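Local coordinates for uncharacterized protein (Bombyx mori, PDB 5AZ0) that probably reduces aldehydes and ketones with a nicotinamide cofactor, as an aldo-keto reductase of the silkworm built on a TIM barrel, at residues A[133-137]-A[156-160]; A[138-142]-A[321-326]; A[177-183]-A[208-213]. One frame throughout, in Å; residues are numbered along the deposited sequence.

Contact 1 of 3, residues A[133-137]-A[156-160]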
loop_
_atom_site.group_PDB
_atom_site.type_symbol
_atom_site.label_atom_id
_atom_site.label_comp_id
_atom_site.label_asym_id
_atom_site.label_seq_id
_atom_site.Cartn_x
_atom_site.Cartn_y
_atom_site.Cartn_z
ATOM N N LEU A 133 -10.387 -0.194 5.815
ATOM C CA LEU A 133 -10.220 0.443 4.532
ATOM C C LEU A 133 -10.297 -0.622 3.418
ATOM O O LEU A 133 -9.690 -1.682 3.548
ATOM C CB LEU A 133 -8.873 1.198 4.518
ATOM C CG LEU A 133 -8.472 1.799 3.163
ATOM C CD1 LEU A 133 -9.447 2.923 2.756
ATOM C CD2 LEU A 133 -7.060 2.362 3.325
ATOM N N VAL A 134 -11.023 -0.338 2.332
ATOM C CA VAL A 134 -10.922 -1.183 1.147
ATOM C C VAL A 134 -10.571 -0.316 -0.067
ATOM O O VAL A 134 -11.166 0.750 -0.249
ATOM C CB VAL A 134 -12.198 -2.010 0.976
ATOM C CG1 VAL A 134 -13.420 -1.167 0.670
ATOM C CG2 VAL A 134 -12.028 -3.061 -0.123
ATOM N N LEU A 135 -9.651 -0.796 -0.875
ATOM C CA LEU A 135 -9.186 -0.134 -2.093
ATOM C C LEU A 135 -9.540 -0.845 -3.394
ATOM O O LEU A 135 -9.584 -2.078 -3.477
ATOM C CB LEU A 135 -7.670 0.005 -2.070
ATOM C CG LEU A 135 -7.045 0.525 -0.791
ATOM C CD1 LEU A 135 -5.509 0.506 -0.849
ATOM C CD2 LEU A 135 -7.544 1.928 -0.481
ATOM N N MET A 136 -9.741 -0.027 -4.410
ATOM C CA MET A 136 -9.646 -0.432 -5.785
ATOM C C MET A 136 -8.216 -0.639 -6.142
ATOM O O MET A 136 -7.389 0.297 -6.178
ATOM C CB MET A 136 -10.377 0.562 -6.678
ATOM C CG MET A 136 -10.659 -0.015 -8.095
ATOM S SD MET A 136 -11.303 1.201 -9.267
ATOM C CE MET A 136 -12.525 2.143 -8.329
ATOM N N HIS A 137 -7.814 -1.926 -6.234
ATOM C CA HIS A 137 -6.397 -2.266 -6.344
ATOM C C HIS A 137 -5.726 -1.596 -7.576
ATOM O O HIS A 137 -4.652 -1.072 -7.451
ATOM C CB HIS A 137 -6.213 -3.756 -6.373
ATOM C CG HIS A 137 -4.921 -4.221 -5.826
ATOM N ND1 HIS A 137 -4.816 -5.390 -5.107
ATOM C CD2 HIS A 137 -3.685 -3.681 -5.855
ATOM C CE1 HIS A 137 -3.560 -5.553 -4.726
ATOM N NE2 HIS A 137 -2.852 -4.520 -5.149
ATOM N N THR A 156 -17.184 1.228 -10.945
ATOM C CA THR A 156 -16.663 0.455 -9.832
ATOM C C THR A 156 -16.856 1.171 -8.472
ATOM O O THR A 156 -17.268 0.560 -7.498
ATOM C CB THR A 156 -15.211 0.127 -10.035
ATOM O OG1 THR A 156 -15.046 -0.340 -11.377
ATOM C CG2 THR A 156 -14.748 -0.910 -9.016
ATOM N N TRP A 157 -16.677 2.480 -8.491
ATOM C CA TRP A 157 -16.700 3.302 -7.326
ATOM C C TRP A 157 -18.055 3.350 -6.736
ATOM O O TRP A 157 -18.159 3.331 -5.518
ATOM C CB TRP A 157 -16.143 4.700 -7.646
ATOM C CG TRP A 157 -15.910 5.503 -6.371
ATOM C CD1 TRP A 157 -16.634 6.528 -5.916
ATOM C CD2 TRP A 157 -14.899 5.260 -5.414
ATOM N NE1 TRP A 157 -16.108 6.992 -4.715
ATOM C CE2 TRP A 157 -15.028 6.241 -4.398
ATOM C CE3 TRP A 157 -13.878 4.308 -5.309
ATOM C CZ2 TRP A 157 -14.208 6.264 -3.259
ATOM C CZ3 TRP A 157 -13.013 4.370 -4.207
ATOM C CH2 TRP A 157 -13.202 5.317 -3.198
ATOM N N ARG A 158 -19.102 3.261 -7.553
ATOM C CA ARG A 158 -20.442 3.146 -6.979
ATOM C C ARG A 158 -20.578 1.911 -6.065
ATOM O O ARG A 158 -21.261 1.955 -5.074
ATOM C CB ARG A 158 -21.585 3.067 -8.022
ATOM C CG ARG A 158 -21.793 4.331 -8.876
ATOM C CD ARG A 158 -23.040 4.347 -9.850
ATOM N NE ARG A 158 -22.677 4.219 -11.286
ATOM C CZ ARG A 158 -21.991 5.134 -12.034
ATOM N NH1 ARG A 158 -21.567 6.309 -11.546
ATOM N NH2 ARG A 158 -21.700 4.864 -13.318
ATOM N N GLY A 159 -19.982 0.810 -6.460
ATOM C CA GLY A 159 -19.946 -0.393 -5.646
ATOM C C GLY A 159 -19.151 -0.131 -4.376
ATOM O O GLY A 159 -19.554 -0.613 -3.328
ATOM N N PHE A 160 -18.033 0.611 -4.442
ATOM C CA PHE A 160 -17.283 0.955 -3.174
ATOM C C PHE A 160 -18.178 1.795 -2.264
ATOM O O PHE A 160 -18.274 1.522 -1.081
ATOM C CB PHE A 160 -15.956 1.674 -3.451
ATOM C CG PHE A 160 -14.850 0.748 -3.785
ATOM C CD1 PHE A 160 -14.837 0.066 -4.977
ATOM C CD2 PHE A 160 -13.857 0.509 -2.879
ATOM C CE1 PHE A 160 -13.843 -0.840 -5.271
ATOM C CE2 PHE A 160 -12.868 -0.369 -3.157
ATOM C CZ PHE A 160 -12.885 -1.082 -4.336
#
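Thr156 opens the helical side of this contact by meeting the end of the Met136 side chain: its CB and CG2 each lie 3.8 Å from Met136 CE. The thioether gets there because CG of Met136 stands anti to the backbone N (chi1 -164°) and the chain runs on extended to SD, bending only at the last torsion (chi3 -43°), which folds the methyl back against the helix. The Thr156 hydroxyl is bonded to the carbonyl of His110. One residue on, Trp157 receives the same methyl at the edge of its indole, CE3 lying 4.0 Å from Met136 CE, while its NE1 is satisfied by the carbonyl of Val191. Phe160, a turn further along, reaches the strand itself. Its CZ comes within 3.3 Å of Met136 N, and CE2 stands 3.4 Å from Leu135 C, so the outer end of the ring lies against the peptide between those residues at an oblique tilt. Met136 CB touches Phe160 CZ at 3.8 Å, and Val134 CG1 touches CE2 at 3.9 Å. Phe160 CB packs over one face of the Trp157 indole. No hydrogen bond links the segments; the contact is buried, made of apolar side chains and of an aromatic ring against the strand backbone. Strand 133-136 and helix 153-165 belong to one beta-alpha-beta unit of the barrel; the axis of residues 156-160 passes 9.8 Å from that of the strand, antiparallel at 173°. Strand 172-175 completes the unit: Ile172 touches Val134, Trp157 and Phe160, and on its other edge strand 133-136 pairs with strand 100-105.

Contact 2 of 3, residues A[138-142]-A[321-326]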
loop_
_atom_site.group_PDB
_atom_site.type_symbol
_atom_site.label_atom_id
_atom_site.label_comp_id
_atom_site.label_asym_id
_atom_site.label_seq_id
_atom_site.Cartn_x
_atom_site.Cartn_y
_atom_site.Cartn_z
ATOM N N TRP A 138 -6.423 -1.599 -8.716
ATOM C CA TRP A 138 -5.988 -0.884 -9.926
ATOM C C TRP A 138 -7.174 -0.330 -10.609
ATOM O O TRP A 138 -8.275 -0.835 -10.428
ATOM C CB TRP A 138 -5.268 -1.799 -10.920
ATOM C CG TRP A 138 -4.014 -2.296 -10.391
ATOM C CD1 TRP A 138 -3.849 -3.328 -9.536
ATOM C CD2 TRP A 138 -2.691 -1.787 -10.670
ATOM N NE1 TRP A 138 -2.486 -3.524 -9.273
ATOM C CE2 TRP A 138 -1.770 -2.564 -9.934
ATOM C CE3 TRP A 138 -2.203 -0.772 -11.495
ATOM C CZ2 TRP A 138 -0.395 -2.335 -9.966
ATOM C CZ3 TRP A 138 -0.814 -0.523 -11.526
ATOM C CH2 TRP A 138 0.070 -1.302 -10.762
ATOM N N PRO A 139 -6.975 0.727 -11.423
ATOM C CA PRO A 139 -8.077 1.349 -12.131
ATOM C C PRO A 139 -8.589 0.522 -13.356
ATOM O O PRO A 139 -9.710 0.771 -13.872
ATOM C CB PRO A 139 -7.491 2.731 -12.518
ATOM C CG PRO A 139 -6.057 2.519 -12.582
ATOM C CD PRO A 139 -5.727 1.504 -11.542
ATOM N N MET A 140 -7.808 -0.452 -13.809
ATOM C CA MET A 140 -8.207 -1.289 -14.975
ATOM C C MET A 140 -9.257 -2.339 -14.543
ATOM O O MET A 140 -9.282 -2.788 -13.387
ATOM C CB MET A 140 -7.015 -1.999 -15.615
ATOM C CG MET A 140 -5.850 -1.103 -15.927
ATOM S SD MET A 140 -4.633 -0.914 -14.630
ATOM C CE MET A 140 -3.962 -2.529 -14.272
ATOM N N SER A 141 -10.105 -2.678 -15.500
ATOM C CA SER A 141 -11.112 -3.700 -15.410
ATOM C C SER A 141 -10.775 -4.789 -16.436
ATOM O O SER A 141 -10.963 -4.576 -17.632
ATOM C CB SER A 141 -12.444 -3.093 -15.732
ATOM O OG SER A 141 -12.536 -2.671 -17.117
ATOM N N ILE A 142 -10.267 -5.901 -15.943
ATOM C CA ILE A 142 -9.719 -7.003 -16.705
ATOM C C ILE A 142 -10.273 -8.368 -16.243
ATOM O O ILE A 142 -10.084 -8.757 -15.066
ATOM C CB ILE A 142 -8.173 -7.048 -16.579
ATOM C CG1 ILE A 142 -7.626 -5.659 -16.979
ATOM C CG2 ILE A 142 -7.564 -8.134 -17.467
ATOM C CD1 ILE A 142 -6.144 -5.512 -16.859
ATOM N N TYR A 321 -4.323 -1.931 -21.651
ATOM C CA TYR A 321 -5.716 -1.904 -21.094
ATOM C C TYR A 321 -6.177 -0.515 -20.881
ATOM O O TYR A 321 -5.410 0.344 -20.508
ATOM C CB TYR A 321 -5.781 -2.773 -19.799
ATOM C CG TYR A 321 -5.612 -4.221 -20.162
ATOM C CD1 TYR A 321 -4.389 -4.761 -20.288
ATOM C CD2 TYR A 321 -6.740 -5.021 -20.420
ATOM C CE1 TYR A 321 -4.239 -6.070 -20.720
ATOM C CE2 TYR A 321 -6.629 -6.331 -20.832
ATOM C CZ TYR A 321 -5.387 -6.844 -20.994
ATOM O OH TYR A 321 -5.255 -8.147 -21.388
ATOM N N GLU A 322 -7.450 -0.262 -21.070
ATOM C CA GLU A 322 -7.958 1.025 -20.717
ATOM C C GLU A 322 -7.706 1.324 -19.198
ATOM O O GLU A 322 -7.688 0.413 -18.340
ATOM C CB GLU A 322 -9.418 1.123 -21.113
ATOM C CG GLU A 322 -9.575 1.167 -22.655
ATOM C CD GLU A 322 -10.965 1.475 -23.199
ATOM O OE1 GLU A 322 -11.942 1.725 -22.430
ATOM O OE2 GLU A 322 -11.068 1.435 -24.442
ATOM N N ASN A 323 -7.402 2.581 -18.896
ATOM C CA ASN A 323 -7.114 3.042 -17.525
ATOM C C ASN A 323 -5.814 2.563 -16.923
ATOM O O ASN A 323 -5.487 2.889 -15.764
ATOM C CB ASN A 323 -8.315 2.774 -16.601
ATOM C CG ASN A 323 -9.499 3.628 -16.934
ATOM O OD1 ASN A 323 -10.629 3.161 -17.152
ATOM N ND2 ASN A 323 -9.293 4.889 -16.862
ATOM N N TYR A 324 -4.975 1.899 -17.708
ATOM C CA TYR A 324 -3.620 1.738 -17.281
ATOM C C TYR A 324 -3.059 3.102 -16.878
ATOM O O TYR A 324 -3.207 4.081 -17.631
ATOM C CB TYR A 324 -2.771 1.229 -18.383
ATOM C CG TYR A 324 -1.318 1.051 -18.011
ATOM C CD1 TYR A 324 -0.891 -0.046 -17.280
ATOM C CD2 TYR A 324 -0.346 1.924 -18.475
ATOM C CE1 TYR A 324 0.439 -0.255 -16.956
ATOM C CE2 TYR A 324 0.987 1.729 -18.190
ATOM C CZ TYR A 324 1.399 0.643 -17.429
ATOM O OH TYR A 324 2.764 0.420 -17.158
ATOM N N PRO A 325 -2.450 3.189 -15.679
ATOM C CA PRO A 325 -2.246 4.531 -15.112
ATOM C C PRO A 325 -0.945 5.203 -15.491
ATOM O O PRO A 325 -0.884 6.408 -15.441
ATOM C CB PRO A 325 -2.294 4.291 -13.576
ATOM C CG PRO A 325 -1.820 2.867 -13.437
ATOM C CD PRO A 325 -2.351 2.119 -14.648
ATOM N N PHE A 326 0.066 4.431 -15.820
ATOM C CA PHE A 326 1.385 4.979 -16.001
ATOM C C PHE A 326 1.649 5.394 -17.478
ATOM O O PHE A 326 0.872 5.046 -18.383
ATOM C CB PHE A 326 2.418 3.966 -15.529
ATOM C CG PHE A 326 2.123 3.346 -14.185
ATOM C CD1 PHE A 326 1.616 4.112 -13.107
ATOM C CD2 PHE A 326 2.347 1.985 -13.989
ATOM C CE1 PHE A 326 1.373 3.526 -11.874
ATOM C CE2 PHE A 326 2.112 1.402 -12.766
ATOM C CZ PHE A 326 1.625 2.178 -11.707
HETATM O O HOH W 1 -9.687 -1.516 -18.285
HETATM O O HOH W 2 -11.380 0.350 -17.647
#
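Met140 swings its CG away from its carbonyl carbon (chi1 -50°) and bends at both later torsions, which curls the side chain over the turn 321-324: CG rests 3.4 Å from Glu322 O, and SD lies 3.8 Å from Pro325 CD. Ile142 has a similar first torsion (-54°) but continues straight, delivering CD1 over one face of the Tyr321 ring, 3.8 Å from its centroid, a CH-pi contact. The turn is a type II beta turn, closed by the bond from Tyr324 N to Tyr321 O. Pro139 CG lies 3.3 Å from Asn323 O, with CB near Asn323 CB. Further along 321-326, Pro325 and Phe326 meet the edge of Trp138, CZ3 lying 3.6 Å from Phe326 CZ; the two aromatic planes are inclined at 75°. Water carries polar links: one accepts from Ser141 N and donates to Glu322 O; a second donates to Asn323 OD1 and lies a long 3.3 Å from Ser141 OG, which also bonds to Ile151 N. Loops after the barrel strands and the C-terminal segment border the active-site end in aldo-keto reductases, so the contact, between strand 133-136 and helix 153-165, probably lies near it; Gln181 of helix 179-188 packs on Pro139 and Pro325.

Contact 3 of 3, residues A[177-183]-A[208-213]. With ACT (acetate ion), chain J.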
loop_
_atom_site.group_PDB
_atom_site.type_symbol
_atom_site.label_atom_id
_atom_site.label_comp_id
_atom_site.label_asym_id
_atom_site.label_seq_id
_atom_site.Cartn_x
_atom_site.Cartn_y
_atom_site.Cartn_z
ATOM N N PHE A 177 -3.962 5.239 -8.878
ATOM C CA PHE A 177 -4.702 6.169 -9.687
ATOM C C PHE A 177 -3.694 7.288 -10.015
ATOM O O PHE A 177 -2.966 7.753 -9.110
ATOM C CB PHE A 177 -5.921 6.736 -8.931
ATOM C CG PHE A 177 -7.200 5.935 -9.109
ATOM C CD1 PHE A 177 -7.195 4.576 -9.006
ATOM C CD2 PHE A 177 -8.376 6.567 -9.404
ATOM C CE1 PHE A 177 -8.354 3.866 -9.263
ATOM C CE2 PHE A 177 -9.537 5.897 -9.609
ATOM C CZ PHE A 177 -9.512 4.514 -9.563
ATOM N N ASN A 178 -3.662 7.750 -11.268
ATOM C CA ASN A 178 -2.792 8.873 -11.607
ATOM C C ASN A 178 -3.578 10.175 -11.354
ATOM O O ASN A 178 -4.722 10.150 -10.963
ATOM C CB ASN A 178 -2.265 8.764 -13.065
ATOM C CG ASN A 178 -3.367 8.845 -14.102
ATOM O OD1 ASN A 178 -4.408 9.487 -13.915
ATOM N ND2 ASN A 178 -3.184 8.117 -15.176
ATOM N N ILE A 179 -2.976 11.336 -11.655
ATOM C CA ILE A 179 -3.552 12.598 -11.229
ATOM C C ILE A 179 -4.803 12.880 -11.986
ATOM O O ILE A 179 -5.798 13.391 -11.415
ATOM C CB ILE A 179 -2.493 13.748 -11.331
ATOM C CG1 ILE A 179 -3.022 15.031 -10.709
ATOM C CG2 ILE A 179 -1.997 13.977 -12.815
ATOM C CD1 ILE A 179 -1.922 16.100 -10.561
ATOM N N GLU A 180 -4.851 12.454 -13.262
ATOM C CA GLU A 180 -6.028 12.594 -14.110
ATOM C C GLU A 180 -7.186 11.748 -13.583
ATOM O O GLU A 180 -8.352 12.154 -13.503
ATOM C CB GLU A 180 -5.657 12.155 -15.577
ATOM C CG GLU A 180 -4.656 13.054 -16.346
ATOM C CD GLU A 180 -3.160 12.756 -16.154
ATOM O OE1 GLU A 180 -2.783 11.797 -15.456
ATOM O OE2 GLU A 180 -2.326 13.530 -16.694
ATOM N N GLN A 181 -6.866 10.497 -13.267
ATOM C CA GLN A 181 -7.915 9.577 -12.657
ATOM C C GLN A 181 -8.421 10.105 -11.285
ATOM O O GLN A 181 -9.629 10.150 -11.010
ATOM C CB GLN A 181 -7.323 8.189 -12.533
ATOM C CG GLN A 181 -7.095 7.559 -13.922
ATOM C CD GLN A 181 -6.228 6.348 -13.880
ATOM O OE1 GLN A 181 -5.344 6.242 -13.036
ATOM N NE2 GLN A 181 -6.485 5.398 -14.786
ATOM N N MET A 182 -7.503 10.648 -10.495
ATOM C CA MET A 182 -7.911 11.230 -9.189
ATOM C C MET A 182 -8.822 12.387 -9.350
ATOM O O MET A 182 -9.896 12.514 -8.668
ATOM C CB MET A 182 -6.676 11.617 -8.385
ATOM C CG MET A 182 -5.872 10.407 -7.862
ATOM S SD MET A 182 -6.860 9.400 -6.667
ATOM C CE MET A 182 -7.561 10.622 -5.590
ATOM N N LYS A 183 -8.443 13.254 -10.292
ATOM C CA LYS A 183 -9.318 14.439 -10.559
ATOM C C LYS A 183 -10.747 14.077 -11.050
ATOM O O LYS A 183 -11.785 14.610 -10.585
ATOM C CB LYS A 183 -8.569 15.385 -11.524
ATOM C CG LYS A 183 -9.401 16.504 -12.077
ATOM C CD LYS A 183 -8.581 17.636 -12.711
ATOM C CE LYS A 183 -9.490 18.868 -12.955
ATOM N NZ LYS A 183 -8.799 20.049 -13.584
ATOM N N ASP A 208 3.877 15.870 -7.970
ATOM C CA ASP A 208 2.613 16.506 -8.406
ATOM C C ASP A 208 1.415 15.680 -7.931
ATOM O O ASP A 208 0.425 16.236 -7.491
ATOM C CB ASP A 208 2.525 16.653 -9.952
ATOM C CG ASP A 208 3.469 17.748 -10.506
ATOM O OD1 ASP A 208 4.066 18.478 -9.733
ATOM O OD2 ASP A 208 3.663 17.808 -11.731
ATOM N N LEU A 209 1.498 14.359 -8.107
ATOM C CA LEU A 209 0.380 13.472 -7.659
ATOM C C LEU A 209 0.167 13.567 -6.109
ATOM O O LEU A 209 -0.932 13.835 -5.648
ATOM C CB LEU A 209 0.601 12.051 -8.156
ATOM C CG LEU A 209 -0.453 10.950 -7.782
ATOM C CD1 LEU A 209 -1.845 11.396 -8.143
ATOM C CD2 LEU A 209 -0.024 9.603 -8.414
ATOM N N VAL A 210 1.252 13.588 -5.362
ATOM C CA VAL A 210 1.147 13.716 -3.901
ATOM C C VAL A 210 0.533 15.051 -3.517
ATOM O O VAL A 210 -0.364 15.109 -2.695
ATOM C CB VAL A 210 2.519 13.502 -3.250
ATOM C CG1 VAL A 210 2.539 13.880 -1.763
ATOM C CG2 VAL A 210 2.956 12.060 -3.430
ATOM N N ASP A 211 1.002 16.132 -4.139
ATOM C CA ASP A 211 0.510 17.454 -3.834
ATOM C C ASP A 211 -0.943 17.556 -4.178
ATOM O O ASP A 211 -1.711 18.113 -3.437
ATOM C CB ASP A 211 1.318 18.553 -4.619
ATOM C CG ASP A 211 2.750 18.741 -4.098
ATOM O OD1 ASP A 211 3.125 18.253 -2.996
ATOM O OD2 ASP A 211 3.541 19.343 -4.825
ATOM N N TYR A 212 -1.312 17.028 -5.327
ATOM C CA TYR A 212 -2.730 17.064 -5.715
ATOM C C TYR A 212 -3.614 16.308 -4.682
ATOM O O TYR A 212 -4.705 16.779 -4.245
ATOM C CB TYR A 212 -2.931 16.453 -7.130
ATOM C CG TYR A 212 -4.383 16.545 -7.554
ATOM C CD1 TYR A 212 -4.941 17.775 -7.969
ATOM C CD2 TYR A 212 -5.215 15.472 -7.478
ATOM C CE1 TYR A 212 -6.280 17.869 -8.323
ATOM C CE2 TYR A 212 -6.563 15.562 -7.784
ATOM C CZ TYR A 212 -7.090 16.746 -8.204
ATOM O OH TYR A 212 -8.435 16.779 -8.508
ATOM N N CYS A 213 -3.168 15.127 -4.308
ATOM C CA CYS A 213 -3.945 14.322 -3.274
ATOM C C CYS A 213 -4.087 15.066 -1.969
ATOM O O CYS A 213 -5.198 15.225 -1.450
ATOM C CB CYS A 213 -3.317 12.918 -3.089
ATOM S SG CYS A 213 -3.569 11.799 -4.561
HETATM C C ACT J . 6.505 14.391 -10.044
HETATM O O ACT J . 5.687 15.312 -10.025
HETATM O OXT ACT J . 6.067 13.276 -10.296
HETATM C CH3 ACT J . 7.972 14.537 -9.699
#
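Ile179 meets Tyr212 with the outer atoms of its longer branch. From CB, 4.0 Å from Leu209 CD1, this branch leaves anti to the backbone N (chi1 -172°) and stays extended; CG1 lies 3.8 Å from Tyr212 CG, and CD1 ends 3.6 Å from Tyr212 CB, near the carbonyl of Asp208. Further out, the Tyr212 ring meets Met182 CB obliquely through CE2, and OH comes to 3.2 Å from Lys183 CA. Leu209 sets CD1 beside Ile179 N at the helix start and CD2 near Phe177 O in the residues just before it. The two segments lie on consecutive outer helices of the TIM barrel, 179-188 and 207-215, with strand 195-199 between them in sequence; over residues 179-183 and 208-213 their axes run nearly parallel (15°). Asn196 of that strand also touches Met182, Leu209 and Cys213. Asn178 and Gln181 cap the first helix as a capping box: Gln181 N gives a nearly straight bond to Asn178 OD1 at 2.7 Å, and Asn178 N returns one to a lone pair of Gln181 OE1 at 2.9 Å. On the second helix, Asp208 N donates to an acetate, probably from the crystallisation liquor, whose oxygen lies 2.8 Å away.

The first segments of contacts 1 and 2 adjoin, while the second segment of contact 1 lies between the two of contact 2; their centres are about 14 Å apart. The centre of contact 3 lies about 15 Å from that of contact 2 and about 17 Å from that of contact 1, yet its side chains touch both. Gln181 NE2 and Asn178 ND2 each lie 2.9 Å from a carbonyl of contact 2, Asn323 O and Pro325 O respectively, probable hydrogen bonds. Phe177 of contact 3 reaches Met136 and Pro139. TIM-barrel active sites lie at the C-terminal strand ends, where 133-137 runs into contact 2; a second acetate, also probably from the crystallisation liquor, lies about 3 Å from the Phe326 side chain.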